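PDB 6HU8: transcriptional regulator ComR from Streptococcus vestibularis F0396, which probably binds DNA through a Cro/C1-type helix-turn-helix domain and controls competence in response to a signalling peptide, as an RNPP-family regulator with a TPR domain. Local coordinates for residues Asp225-Ile230 against Ile251-Tyr256; Asn270-Ile275 against Ala292-Asp297. All coordinates share one frame; numbering follows the deposited sequence.

Contact 1: residues Asp225-Ile230 against Ile251-Tyr256; sequences DFLTVI and ILEAKY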
# COMPACT_ATOMS: atom_id res chain seq x y z
N ASP A 225 -4.27 -7.20 -20.40
CA ASP A 225 -3.07 -6.47 -19.96
C ASP A 225 -2.15 -7.26 -19.01
O ASP A 225 -1.29 -6.65 -18.35
CB ASP A 225 -3.45 -5.14 -19.29
CG ASP A 225 -4.10 -4.17 -20.25
OD1 ASP A 225 -3.37 -3.46 -20.97
OD2 ASP A 225 -5.35 -4.12 -20.27
N PHE A 226 -2.31 -8.59 -18.92
CA PHE A 226 -1.51 -9.36 -17.96
C PHE A 226 -0.01 -9.19 -18.23
O PHE A 226 0.77 -9.00 -17.29
CB PHE A 226 -1.87 -10.85 -17.97
CG PHE A 226 -1.17 -11.65 -16.90
CD1 PHE A 226 0.09 -12.20 -17.14
CD2 PHE A 226 -1.75 -11.85 -15.66
CE1 PHE A 226 0.75 -12.92 -16.15
CE2 PHE A 226 -1.10 -12.57 -14.66
CZ PHE A 226 0.16 -13.11 -14.91
N LEU A 227 0.39 -9.25 -19.50
CA LEU A 227 1.81 -9.14 -19.82
C LEU A 227 2.29 -7.70 -19.63
O LEU A 227 3.48 -7.45 -19.46
CB LEU A 227 2.09 -9.61 -21.25
CG LEU A 227 1.81 -11.09 -21.52
CD1 LEU A 227 2.09 -11.43 -22.98
CD2 LEU A 227 2.65 -11.96 -20.59
N THR A 228 1.36 -6.76 -19.65
CA THR A 228 1.71 -5.37 -19.34
C THR A 228 2.07 -5.26 -17.86
O THR A 228 2.99 -4.52 -17.48
CB THR A 228 0.59 -4.40 -19.72
OG1 THR A 228 0.40 -4.44 -21.14
CG2 THR A 228 0.96 -2.98 -19.34
N VAL A 229 1.37 -6.02 -17.02
CA VAL A 229 1.73 -6.09 -15.61
C VAL A 229 3.09 -6.76 -15.43
O VAL A 229 3.91 -6.29 -14.64
CB VAL A 229 0.68 -6.84 -14.78
CG1 VAL A 229 1.12 -6.94 -13.34
CG2 VAL A 229 -0.68 -6.15 -14.89
N ILE A 230 3.34 -7.84 -16.16
CA ILE A 230 4.66 -8.49 -16.09
C ILE A 230 5.75 -7.51 -16.47
O ILE A 230 6.80 -7.43 -15.82
CB ILE A 230 4.75 -9.74 -17.01
CG1 ILE A 230 3.72 -10.80 -16.58
CG2 ILE A 230 6.18 -10.30 -17.04
CD1 ILE A 230 3.95 -11.34 -15.17
N ILE A 251 7.62 -16.84 -12.51
CA ILE A 251 6.70 -17.91 -12.11
C ILE A 251 5.26 -17.52 -12.50
O ILE A 251 4.53 -18.34 -13.06
CB ILE A 251 6.78 -18.19 -10.58
CG1 ILE A 251 8.08 -18.90 -10.22
CG2 ILE A 251 5.57 -19.02 -10.11
CD1 ILE A 251 8.29 -19.07 -8.71
N LEU A 252 4.87 -16.28 -12.21
CA LEU A 252 3.54 -15.78 -12.62
C LEU A 252 3.36 -15.80 -14.13
O LEU A 252 2.29 -16.19 -14.62
CB LEU A 252 3.30 -14.36 -12.10
CG LEU A 252 2.97 -14.17 -10.62
CD1 LEU A 252 3.24 -12.72 -10.19
CD2 LEU A 252 1.50 -14.55 -10.37
N GLU A 253 4.37 -15.38 -14.88
CA GLU A 253 4.26 -15.43 -16.34
C GLU A 253 4.12 -16.88 -16.84
O GLU A 253 3.41 -17.16 -17.82
CB GLU A 253 5.47 -14.77 -17.02
CG GLU A 253 5.23 -14.54 -18.52
CD GLU A 253 6.34 -13.79 -19.22
OE1 GLU A 253 6.33 -13.77 -20.47
OE2 GLU A 253 7.22 -13.21 -18.54
N ALA A 254 4.78 -17.81 -16.15
CA ALA A 254 4.63 -19.22 -16.47
C ALA A 254 3.21 -19.73 -16.22
O ALA A 254 2.66 -20.47 -17.05
CB ALA A 254 5.64 -20.05 -15.66
N LYS A 255 2.62 -19.33 -15.10
CA LYS A 255 1.27 -19.75 -14.73
C LYS A 255 0.24 -19.19 -15.70
O LYS A 255 -0.73 -19.87 -16.05
CB LYS A 255 0.95 -19.33 -13.29
CG LYS A 255 1.40 -20.38 -12.25
CD LYS A 255 1.83 -19.75 -10.95
CE LYS A 255 1.42 -20.61 -9.75
NZ LYS A 255 1.88 -22.02 -9.79
N TYR A 256 0.47 -17.96 -16.14
CA TYR A 256 -0.35 -17.34 -17.19
C TYR A 256 -0.32 -18.14 -18.51
O TYR A 256 -1.37 -18.47 -19.09
CB TYR A 256 0.13 -15.91 -17.42
CG TYR A 256 -0.46 -15.28 -18.67
CD1 TYR A 256 -1.77 -14.82 -18.69
CD2 TYR A 256 0.30 -15.16 -19.83
CE1 TYR A 256 -2.32 -14.26 -19.83
CE2 TYR A 256 -0.23 -14.61 -20.97
CZ TYR A 256 -1.54 -14.16 -20.97
OH TYR A 256 -2.05 -13.60 -22.11
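Phe226, in the first turn of its helix, lays its ring against that of Tyr256. The two planes are only 8° from parallel with centroids 4.6 Å apart, a near-parallel pair displaced so far that only the rims face each other: Tyr256 CD1 lies above the rim of the phenylalanine ring, and Phe226 CD1 above the rim of the tyrosine. The two side chains lie alongside each other, pointing opposite ways, each with CG anti to its backbone N (chi1 -174° for Phe226). At the stem of the tyrosine, Phe226 CE1 comes within 3.3 Å of Tyr256 CB, a tight approach. The alpha carbon of Glu253 sits at the edge of the Phe226 ring, and Phe226 CZ touches Leu252 CB at 4.4 Å. Next along the helix, Leu227 crosses Tyr256 at about a right angle, its CD2 lying 3.9 Å from Tyr256 CE2. One turn after Phe226, Ile230 uses both branches: CD1 lies against the backbone N and CB of Glu253, with Leu252 CB a little farther off, while CG2 lies 3.4 Å from OE2 of the extended Glu253 chain. No hydrogen bond links the segments. The two helices run antiparallel (166°), their segment axes 10.6 Å apart. Helix 200-219 packs against this pair through Ile218 on Phe226 and Met211 and Ala214 on Leu252, while helix 264-279 meets Glu253 and Ala254 through Asn270.

Contact 2: residues Asn270-Ile275 against Ala292-Asp297; sequences NYDKAI and AEKAAD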
# COMPACT_ATOMS: atom_id res chain seq x y z
N ASN A 270 9.55 -20.09 -19.01
CA ASN A 270 9.40 -19.06 -17.99
C ASN A 270 9.77 -19.57 -16.59
O ASN A 270 10.43 -18.85 -15.82
CB ASN A 270 7.98 -18.48 -18.01
CG ASN A 270 7.72 -17.64 -19.25
OD1 ASN A 270 8.63 -16.97 -19.75
ND2 ASN A 270 6.50 -17.67 -19.75
N TYR A 271 9.41 -20.81 -16.26
CA TYR A 271 9.89 -21.41 -15.02
C TYR A 271 11.41 -21.54 -15.03
O TYR A 271 12.07 -21.33 -14.00
CB TYR A 271 9.27 -22.78 -14.77
CG TYR A 271 8.02 -22.74 -13.91
CD1 TYR A 271 8.07 -22.32 -12.58
CD2 TYR A 271 6.79 -23.14 -14.43
CE1 TYR A 271 6.92 -22.27 -11.79
CE2 TYR A 271 5.64 -23.10 -13.64
CZ TYR A 271 5.72 -22.67 -12.33
OH TYR A 271 4.57 -22.64 -11.56
N ASP A 272 11.98 -21.89 -16.19
CA ASP A 272 13.44 -22.05 -16.26
C ASP A 272 14.16 -20.73 -16.07
O ASP A 272 15.24 -20.69 -15.45
CB ASP A 272 13.86 -22.68 -17.60
CG ASP A 272 13.68 -24.19 -17.62
OD1 ASP A 272 13.40 -24.79 -16.56
OD2 ASP A 272 13.86 -24.78 -18.71
N LYS A 273 13.60 -19.65 -16.61
CA LYS A 273 14.10 -18.31 -16.32
C LYS A 273 14.06 -18.00 -14.82
O LYS A 273 15.02 -17.46 -14.27
CB LYS A 273 13.29 -17.25 -17.07
CG LYS A 273 13.64 -17.11 -18.53
CD LYS A 273 12.78 -16.02 -19.19
CE LYS A 273 13.05 -15.96 -20.70
NZ LYS A 273 12.04 -15.14 -21.42
N ALA A 274 12.94 -18.32 -14.18
CA ALA A 274 12.82 -18.17 -12.73
C ALA A 274 13.88 -18.97 -11.96
O ALA A 274 14.46 -18.47 -10.99
CB ALA A 274 11.40 -18.61 -12.26
N ILE A 275 14.13 -20.20 -12.39
CA ILE A 275 15.11 -21.05 -11.73
C ILE A 275 16.52 -20.48 -11.92
O ILE A 275 17.30 -20.36 -10.97
CB ILE A 275 15.06 -22.51 -12.27
CG1 ILE A 275 13.81 -23.22 -11.76
CG2 ILE A 275 16.28 -23.28 -11.81
CD1 ILE A 275 13.54 -24.52 -12.46
N ALA A 292 10.43 -26.62 -7.11
CA ALA A 292 9.30 -27.41 -6.62
C ALA A 292 7.99 -26.95 -7.25
O ALA A 292 7.09 -27.76 -7.48
CB ALA A 292 9.21 -27.33 -5.13
N GLU A 293 7.87 -25.65 -7.51
CA GLU A 293 6.62 -25.11 -8.05
C GLU A 293 6.46 -25.51 -9.52
O GLU A 293 5.36 -25.85 -9.96
CB GLU A 293 6.59 -23.59 -7.90
CG GLU A 293 5.28 -22.95 -8.33
CD GLU A 293 4.17 -23.12 -7.29
OE1 GLU A 293 4.47 -23.65 -6.20
OE2 GLU A 293 3.01 -22.73 -7.56
N LYS A 294 7.57 -25.48 -10.25
CA LYS A 294 7.63 -25.96 -11.63
C LYS A 294 7.16 -27.40 -11.72
O LYS A 294 6.41 -27.79 -12.62
CB LYS A 294 9.06 -25.83 -12.19
CG LYS A 294 9.24 -26.41 -13.60
CD LYS A 294 10.72 -26.46 -14.02
CE LYS A 294 10.85 -26.84 -15.48
NZ LYS A 294 12.26 -27.11 -15.91
N ALA A 295 7.61 -28.21 -10.76
CA ALA A 295 7.30 -29.63 -10.77
C ALA A 295 5.85 -29.88 -10.39
O ALA A 295 5.21 -30.78 -10.94
CB ALA A 295 8.22 -30.39 -9.83
N ALA A 296 5.33 -29.09 -9.46
CA ALA A 296 3.94 -29.24 -9.05
C ALA A 296 2.99 -28.77 -10.15
O ALA A 296 1.81 -29.14 -10.17
CB ALA A 296 3.68 -28.47 -7.76
N ASP A 297 3.49 -27.95 -11.07
CA ASP A 297 2.68 -27.52 -12.21
C ASP A 297 2.82 -28.47 -13.38
O ASP A 297 2.30 -28.19 -14.47
CB ASP A 297 3.02 -26.09 -12.62
CG ASP A 297 2.06 -25.08 -12.04
OD1 ASP A 297 0.94 -25.50 -11.67
OD2 ASP A 297 2.38 -23.86 -11.95
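Asp297 OD2 takes a short hydrogen bond of 2.5 Å from Tyr271 OH and also a salt bridge from Lys255 of helix 246-261. The hydroxyl meets this oxygen on the anti side, 22° out of the carboxylate plane, with the oxygen lying in the plane of the ring at its edge. Lys255 NZ also bonds to Tyr271 OH and to Glu293 OE2, so one ammonium ties together the phenol and two carboxylates; its charge would be expected to offset part of their negative charge. Glu293 CG passes 3.3 Å from Tyr271 OH. One face of the phenol ring is covered by Lys294, whose CA stands 3.6 Å from the centroid, only 7° off the ring normal, as a CH-pi contact. Beyond CA, the lysine chain is extended and runs back alongside Tyr271, CB and CG passing over the root of the ring and CD meeting Ile275 CD1 at 3.8 Å. It ends in a salt bridge: Lys294 NZ lies 2.7 Å from Asp272 OD1, which it meets on the syn side, slightly out of the carboxylate plane. The segment axes are 10.3 Å apart and run antiparallel (163°). Such side-by-side antiparallel helices are characteristic of tetratricopeptide folds, and this pair joins helix 264-279 to helix 285-296 at the C-terminal end of the ComR TPR domain.

Overall arrangement
Both contacts join antiparallel helices that follow one another in the chain, and they lie in series toward the C-terminal end of the TPR domain, centres about 14 Å apart. Neither is fully buried: three of the six touching residues are buried in contact 1, where one is exposed, and two of six in contact 2, where none is. Contact 1, about 21 Å from the chain centre, is held by aromatic and aliphatic packing; contact 2, about 28 Å out, combines a ring face with a hydrogen bond and a salt bridge. Helix 246-261, part of contact 1, also packs on contact 2 through Ala254 against Tyr271, continuing the helix stack between the two.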